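Local coordinates for protein thiosulfate sulfurtransferase YnjE (Escherichia coli, PDB 2WLR) that transfers sulfur from thiosulfate to cyanide, giving thiocyanate and sulfite, as a monomeric periplasmic enzyme built of rhodanese domains, at residues P128-D133 with A142-D147; K149-A154 with H198-D203. One frame throughout, in Å; residues are numbered along the deposited sequence.

Contact 1 of 2, residues P128-D133 with A142-D147; sequences PQWLHD and AKPAGD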
loop_
_atom_site.group_PDB
_atom_site.type_symbol
_atom_site.label_atom_id
_atom_site.label_comp_id
_atom_site.label_asym_id
_atom_site.label_seq_id
_atom_site.Cartn_x
_atom_site.Cartn_y
_atom_site.Cartn_z
ATOM N N PRO A 128 0.625 9.494 10.119
ATOM C CA PRO A 128 1.467 10.585 10.649
ATOM C C PRO A 128 1.467 10.768 12.159
ATOM O O PRO A 128 2.542 10.857 12.772
ATOM C CB PRO A 128 0.938 11.824 9.911
ATOM C CG PRO A 128 0.486 11.277 8.608
ATOM C CD PRO A 128 -0.160 9.951 8.974
ATOM N N GLN A 129 0.305 10.837 12.780
ATOM C CA GLN A 129 0.280 11.027 14.224
ATOM C C GLN A 129 1.067 9.961 14.968
ATOM O O GLN A 129 1.744 10.239 15.965
ATOM C CB GLN A 129 -1.147 11.115 14.757
ATOM C CG GLN A 129 -1.179 11.658 16.188
ATOM C CD GLN A 129 -0.689 13.101 16.289
ATOM O OE1 GLN A 129 -1.094 13.959 15.491
ATOM N NE2 GLN A 129 0.211 13.362 17.230
ATOM N N TRP A 130 1.014 8.730 14.485
ATOM C CA TRP A 130 1.703 7.622 15.145
ATOM C C TRP A 130 3.189 7.907 15.137
ATOM O O TRP A 130 3.872 7.777 16.145
ATOM C CB TRP A 130 1.418 6.298 14.421
ATOM C CG TRP A 130 2.132 5.097 14.983
ATOM C CD1 TRP A 130 1.678 4.276 15.983
ATOM C CD2 TRP A 130 3.409 4.571 14.587
ATOM N NE1 TRP A 130 2.579 3.282 16.225
ATOM C CE2 TRP A 130 3.658 3.434 15.388
ATOM C CE3 TRP A 130 4.381 4.955 13.651
ATOM C CZ2 TRP A 130 4.830 2.694 15.276
ATOM C CZ3 TRP A 130 5.525 4.206 13.540
ATOM C CH2 TRP A 130 5.738 3.083 14.350
ATOM N N LEU A 131 3.697 8.307 13.978
ATOM C CA LEU A 131 5.115 8.538 13.827
ATOM C C LEU A 131 5.533 9.743 14.644
ATOM O O LEU A 131 6.594 9.746 15.239
ATOM C CB LEU A 131 5.422 8.748 12.356
ATOM C CG LEU A 131 6.875 8.880 11.955
ATOM C CD1 LEU A 131 7.691 7.721 12.517
ATOM C CD2 LEU A 131 6.927 8.935 10.431
ATOM N N HIS A 132 4.713 10.780 14.656
ATOM C CA HIS A 132 5.032 11.937 15.479
ATOM C C HIS A 132 5.097 11.520 16.957
ATOM O O HIS A 132 6.067 11.846 17.656
ATOM C CB HIS A 132 4.032 13.046 15.234
ATOM C CG HIS A 132 4.274 14.249 16.072
ATOM N ND1 HIS A 132 5.396 15.038 15.942
ATOM C CD2 HIS A 132 3.540 14.787 17.069
ATOM C CE1 HIS A 132 5.337 16.021 16.823
ATOM N NE2 HIS A 132 4.230 15.885 17.530
ATOM N N ASP A 133 4.093 10.808 17.428
ATOM C CA ASP A 133 4.088 10.350 18.828
ATOM C C ASP A 133 5.316 9.498 19.136
ATOM O O ASP A 133 5.935 9.677 20.199
ATOM C CB ASP A 133 2.812 9.560 19.172
ATOM C CG ASP A 133 1.555 10.416 19.182
ATOM O OD1 ASP A 133 1.650 11.648 19.261
ATOM O OD2 ASP A 133 0.453 9.832 19.087
ATOM N N ALA A 142 2.025 -1.000 18.767
ATOM C CA ALA A 142 2.974 -1.694 17.879
ATOM C C ALA A 142 4.276 -0.917 17.768
ATOM O O ALA A 142 4.824 -0.689 16.692
ATOM C CB ALA A 142 2.335 -1.917 16.513
ATOM N N LYS A 143 4.806 -0.524 18.916
ATOM C CA LYS A 143 6.070 0.193 19.004
ATOM C C LYS A 143 7.220 -0.680 18.483
ATOM O O LYS A 143 7.222 -1.897 18.683
ATOM C CB LYS A 143 6.339 0.585 20.469
ATOM C CG LYS A 143 7.524 1.500 20.669
ATOM C CD LYS A 143 7.955 1.598 22.118
ATOM C CE LYS A 143 9.027 2.690 22.270
ATOM N NZ LYS A 143 9.373 2.995 23.687
ATOM N N PRO A 144 8.191 -0.062 17.795
ATOM C CA PRO A 144 9.387 -0.839 17.483
ATOM C C PRO A 144 9.989 -1.544 18.712
ATOM O O PRO A 144 10.014 -0.948 19.781
ATOM C CB PRO A 144 10.358 0.217 16.958
ATOM C CG PRO A 144 9.539 1.306 16.451
ATOM C CD PRO A 144 8.296 1.328 17.331
ATOM N N ALA A 145 10.436 -2.779 18.527
ATOM C CA ALA A 145 11.029 -3.599 19.593
ATOM C C ALA A 145 12.245 -2.917 20.199
ATOM O O ALA A 145 12.478 -3.029 21.412
ATOM C CB ALA A 145 11.429 -4.957 19.062
ATOM N N GLY A 146 13.027 -2.218 19.376
ATOM C CA GLY A 146 14.216 -1.528 19.845
ATOM C C GLY A 146 14.528 -0.281 19.051
ATOM O O GLY A 146 13.733 0.648 19.016
ATOM N N ASP A 147 15.696 -0.254 18.411
ATOM C CA ASP A 147 16.120 0.880 17.617
ATOM C C ASP A 147 15.231 1.044 16.376
ATOM O O ASP A 147 14.760 0.060 15.806
ATOM C CB ASP A 147 17.580 0.686 17.170
ATOM C CG ASP A 147 18.577 0.782 18.319
ATOM O OD1 ASP A 147 18.268 1.419 19.346
ATOM O OD2 ASP A 147 19.689 0.235 18.160
#
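Trp130 carries this contact alone from the helix side: its indole reaches from 128-133 to the loop 142-147, where it meets Ala142 and Pro144. The two backbones stay well apart, with the CA atoms of Trp130 and Lys143 separated by 9.4 Å, and the pair of segments buries just 100 Å² between them. With CG anti to the backbone N (chi1 177°), the side chain extends from the helix and puts the six-membered half of the indole foremost.

The apolar part is a light touch. CZ2 of Trp130 lies 4.3 Å from CD of Pro144, and the proline ring comes to the indole obliquely.

No hydrogen bond crosses between the segments. Ala142 O stands 3.7 Å from Trp130 CZ2, at the edge of the indole and near its plane, a loose approach of a carbonyl oxygen to an aromatic C-H edge, while Arg232 NH1 supplies the hydrogen bond to that oxygen. The indole N-H is satisfied one residue earlier in the loop, by Thr141 O, which helps to set the rotation of the ring.

Within the helix, Gln129 NE2 donates to Asp133 OD1 at 3.0 Å, one turn further on. The oxygen lies in the amide plane of Gln129, but the donor sits above the carboxylate plane, 43° out of it.

The contact joins helix 128-135 to the loop that leads into strand 148-154 of the second rhodanese domain. Trp130 also packs on Ile207 of strand 205-209 and Arg232 of strand 231-234, and its ring meets that of Trp34. Pro144 rests on Thr205, while Pro128, Leu131 and His132 turn to Trp241 of helix 238-243.

Contact 2 of 2, residues K149-A154 with H198-D203; sequences KVIEAA and HGIRHD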
loop_
_atom_site.group_PDB
_atom_site.type_symbol
_atom_site.label_atom_id
_atom_site.label_comp_id
_atom_site.label_asym_id
_atom_site.label_seq_id
_atom_site.Cartn_x
_atom_site.Cartn_y
_atom_site.Cartn_z
ATOM N N LYS A 149 14.593 3.803 12.730
ATOM C CA LYS A 149 15.005 4.834 11.821
ATOM C C LYS A 149 13.797 5.227 10.976
ATOM O O LYS A 149 13.012 4.335 10.581
ATOM C CB LYS A 149 16.103 4.309 10.889
ATOM C CG LYS A 149 17.353 3.778 11.549
ATOM C CD LYS A 149 18.123 4.904 12.216
ATOM C CE LYS A 149 19.644 4.637 12.295
ATOM N NZ LYS A 149 20.024 4.151 13.628
ATOM N N VAL A 150 13.681 6.507 10.667
ATOM C CA VAL A 150 12.747 7.034 9.678
ATOM C C VAL A 150 13.546 7.557 8.497
ATOM O O VAL A 150 14.525 8.270 8.675
ATOM C CB VAL A 150 11.869 8.134 10.244
ATOM C CG1 VAL A 150 10.923 8.678 9.170
ATOM C CG2 VAL A 150 11.066 7.598 11.427
ATOM N N ILE A 151 13.169 7.166 7.293
ATOM C CA ILE A 151 13.953 7.448 6.105
ATOM C C ILE A 151 13.064 7.830 4.956
ATOM O O ILE A 151 12.133 7.070 4.606
ATOM C CB ILE A 151 14.783 6.221 5.688
ATOM C CG1 ILE A 151 15.597 5.659 6.874
ATOM C CG2 ILE A 151 15.739 6.581 4.566
ATOM C CD1 ILE A 151 16.599 4.612 6.507
ATOM N N GLU A 152 13.364 8.966 4.340
ATOM C CA GLU A 152 12.738 9.416 3.098
ATOM C C GLU A 152 13.485 8.803 1.929
ATOM O O GLU A 152 14.714 8.832 1.881
ATOM C CB GLU A 152 12.776 10.946 2.921
ATOM C CG GLU A 152 12.073 11.387 1.664
ATOM C CD GLU A 152 11.743 12.877 1.566
ATOM O OE1 GLU A 152 11.686 13.615 2.589
ATOM O OE2 GLU A 152 11.461 13.301 0.408
ATOM N N ALA A 153 12.748 8.222 0.987
ATOM C CA ALA A 153 13.325 7.634 -0.223
ATOM C C ALA A 153 12.844 8.398 -1.447
ATOM O O ALA A 153 11.661 8.723 -1.564
ATOM C CB ALA A 153 12.924 6.111 -0.335
ATOM N N ALA A 154 13.766 8.687 -2.351
ATOM C CA ALA A 154 13.446 9.294 -3.631
ATOM C C ALA A 154 14.586 9.049 -4.601
ATOM O O ALA A 154 15.679 8.630 -4.205
ATOM C CB ALA A 154 13.166 10.797 -3.486
ATOM N N HIS A 198 23.642 3.659 6.475
ATOM C CA HIS A 198 22.432 4.253 7.035
ATOM C C HIS A 198 22.080 3.745 8.445
ATOM O O HIS A 198 21.001 4.050 8.963
ATOM C CB HIS A 198 21.265 4.064 6.063
ATOM C CG HIS A 198 21.460 4.799 4.785
ATOM N ND1 HIS A 198 21.161 6.137 4.641
ATOM C CD2 HIS A 198 22.012 4.404 3.617
ATOM C CE1 HIS A 198 21.475 6.522 3.417
ATOM N NE2 HIS A 198 22.006 5.490 2.775
ATOM N N GLY A 199 22.988 3.019 9.098
ATOM C CA GLY A 199 22.819 2.654 10.495
ATOM C C GLY A 199 21.727 1.664 10.774
ATOM O O GLY A 199 21.082 1.710 11.815
ATOM N N ILE A 200 21.519 0.752 9.832
ATOM C CA ILE A 200 20.456 -0.240 9.910
ATOM C C ILE A 200 21.031 -1.637 10.175
ATOM O O ILE A 200 21.817 -2.152 9.355
ATOM C CB ILE A 200 19.649 -0.276 8.606
ATOM C CG1 ILE A 200 19.064 1.116 8.297
ATOM C CG2 ILE A 200 18.549 -1.349 8.696
ATOM C CD1 ILE A 200 18.494 1.265 6.862
ATOM N N ARG A 201 20.686 -2.258 11.308
ATOM C CA ARG A 201 20.945 -3.678 11.534
ATOM C C ARG A 201 19.694 -4.469 11.196
ATOM O O ARG A 201 18.602 -3.892 10.987
ATOM C CB ARG A 201 21.302 -3.956 12.995
ATOM C CG ARG A 201 22.459 -3.189 13.526
ATOM C CD ARG A 201 22.839 -3.698 14.923
ATOM N NE ARG A 201 21.660 -3.679 15.784
ATOM C CZ ARG A 201 21.218 -2.625 16.469
ATOM N NH1 ARG A 201 21.879 -1.467 16.472
ATOM N NH2 ARG A 201 20.107 -2.746 17.197
ATOM N N HIS A 202 19.809 -5.789 11.248
ATOM C CA HIS A 202 18.654 -6.631 10.944
ATOM C C HIS A 202 17.481 -6.379 11.923
ATOM O O HIS A 202 16.311 -6.567 11.568
ATOM C CB HIS A 202 19.056 -8.108 10.889
ATOM C CG HIS A 202 19.133 -8.785 12.226
ATOM N ND1 HIS A 202 20.172 -8.582 13.107
ATOM C CD2 HIS A 202 18.305 -9.677 12.818
ATOM C CE1 HIS A 202 19.981 -9.323 14.188
ATOM N NE2 HIS A 202 18.856 -10.001 14.031
ATOM N N ASP A 203 17.806 -5.960 13.138
ATOM C CA ASP A 203 16.822 -5.738 14.193
ATOM C C ASP A 203 16.529 -4.267 14.423
ATOM O O ASP A 203 15.928 -3.907 15.438
ATOM C CB ASP A 203 17.258 -6.418 15.514
ATOM C CG ASP A 203 18.591 -5.929 16.035
ATOM O OD1 ASP A 203 19.297 -5.163 15.350
ATOM O OD2 ASP A 203 18.926 -6.351 17.175
#
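Strand 149-154 runs past the loop 198-203, where Gly199, at positive phi, is the C-prime residue of a Schellman motif closing helix 188-197; the CA atoms of Lys149 and Ile200 are 7.7 Å apart. Lys149 points toward this loop, and its chain, bent at chi2 (-68°) and chi4 (-100°), lays CE against two successive carbonyls, 3.6 Å from His198 O and 3.3 Å from Gly199 O. NZ makes a weak hydrogen bond of 3.2 Å to Gly199 O, which thus lies alongside the end of the chain. Deeper in, Ile151 and Ile200 reach toward each other tip to tip, their CD1 methyls 3.9 Å apart, beside Val206 of the adjoining strand. Arg201 turns its guanidinium to Asp203 in a salt bridge, NE to OD1 at 2.8 Å, using the syn lone pair of the oxygen but tilted 24° from the guanidinium plane. Its NH1 also pairs with Glu259, while His198 bonds Glu176 and Asp170. A carbonyl near a helix C-terminus would probably suit the lysine's positive charge, but the hold is loose, and the isoleucines add apolar packing between strand and loop.

How the contacts relate
Both contacts are largely buried and belong to the second rhodanese domain, in series along the chain: contact 1 closes just before strand 148-154 opens contact 2. Their centres are about 14 Å apart, and they share strand 205-209 as a neighbour. Contact 1 joins a helix to a nearby loop through one large aromatic ring; contact 2 ties an inner strand of the parallel sheet to a helix end far along the chain, combining a weak lysine-to-carbonyl hydrogen bond with aliphatic packing over a larger interface. They also touch directly. Asp147 OD2 and Arg201 NH2 form a 3.2 Å salt bridge between the two loops, while Leu131 CD1 packs 3.5 Å from Val150 CG2, bringing helix and strand together.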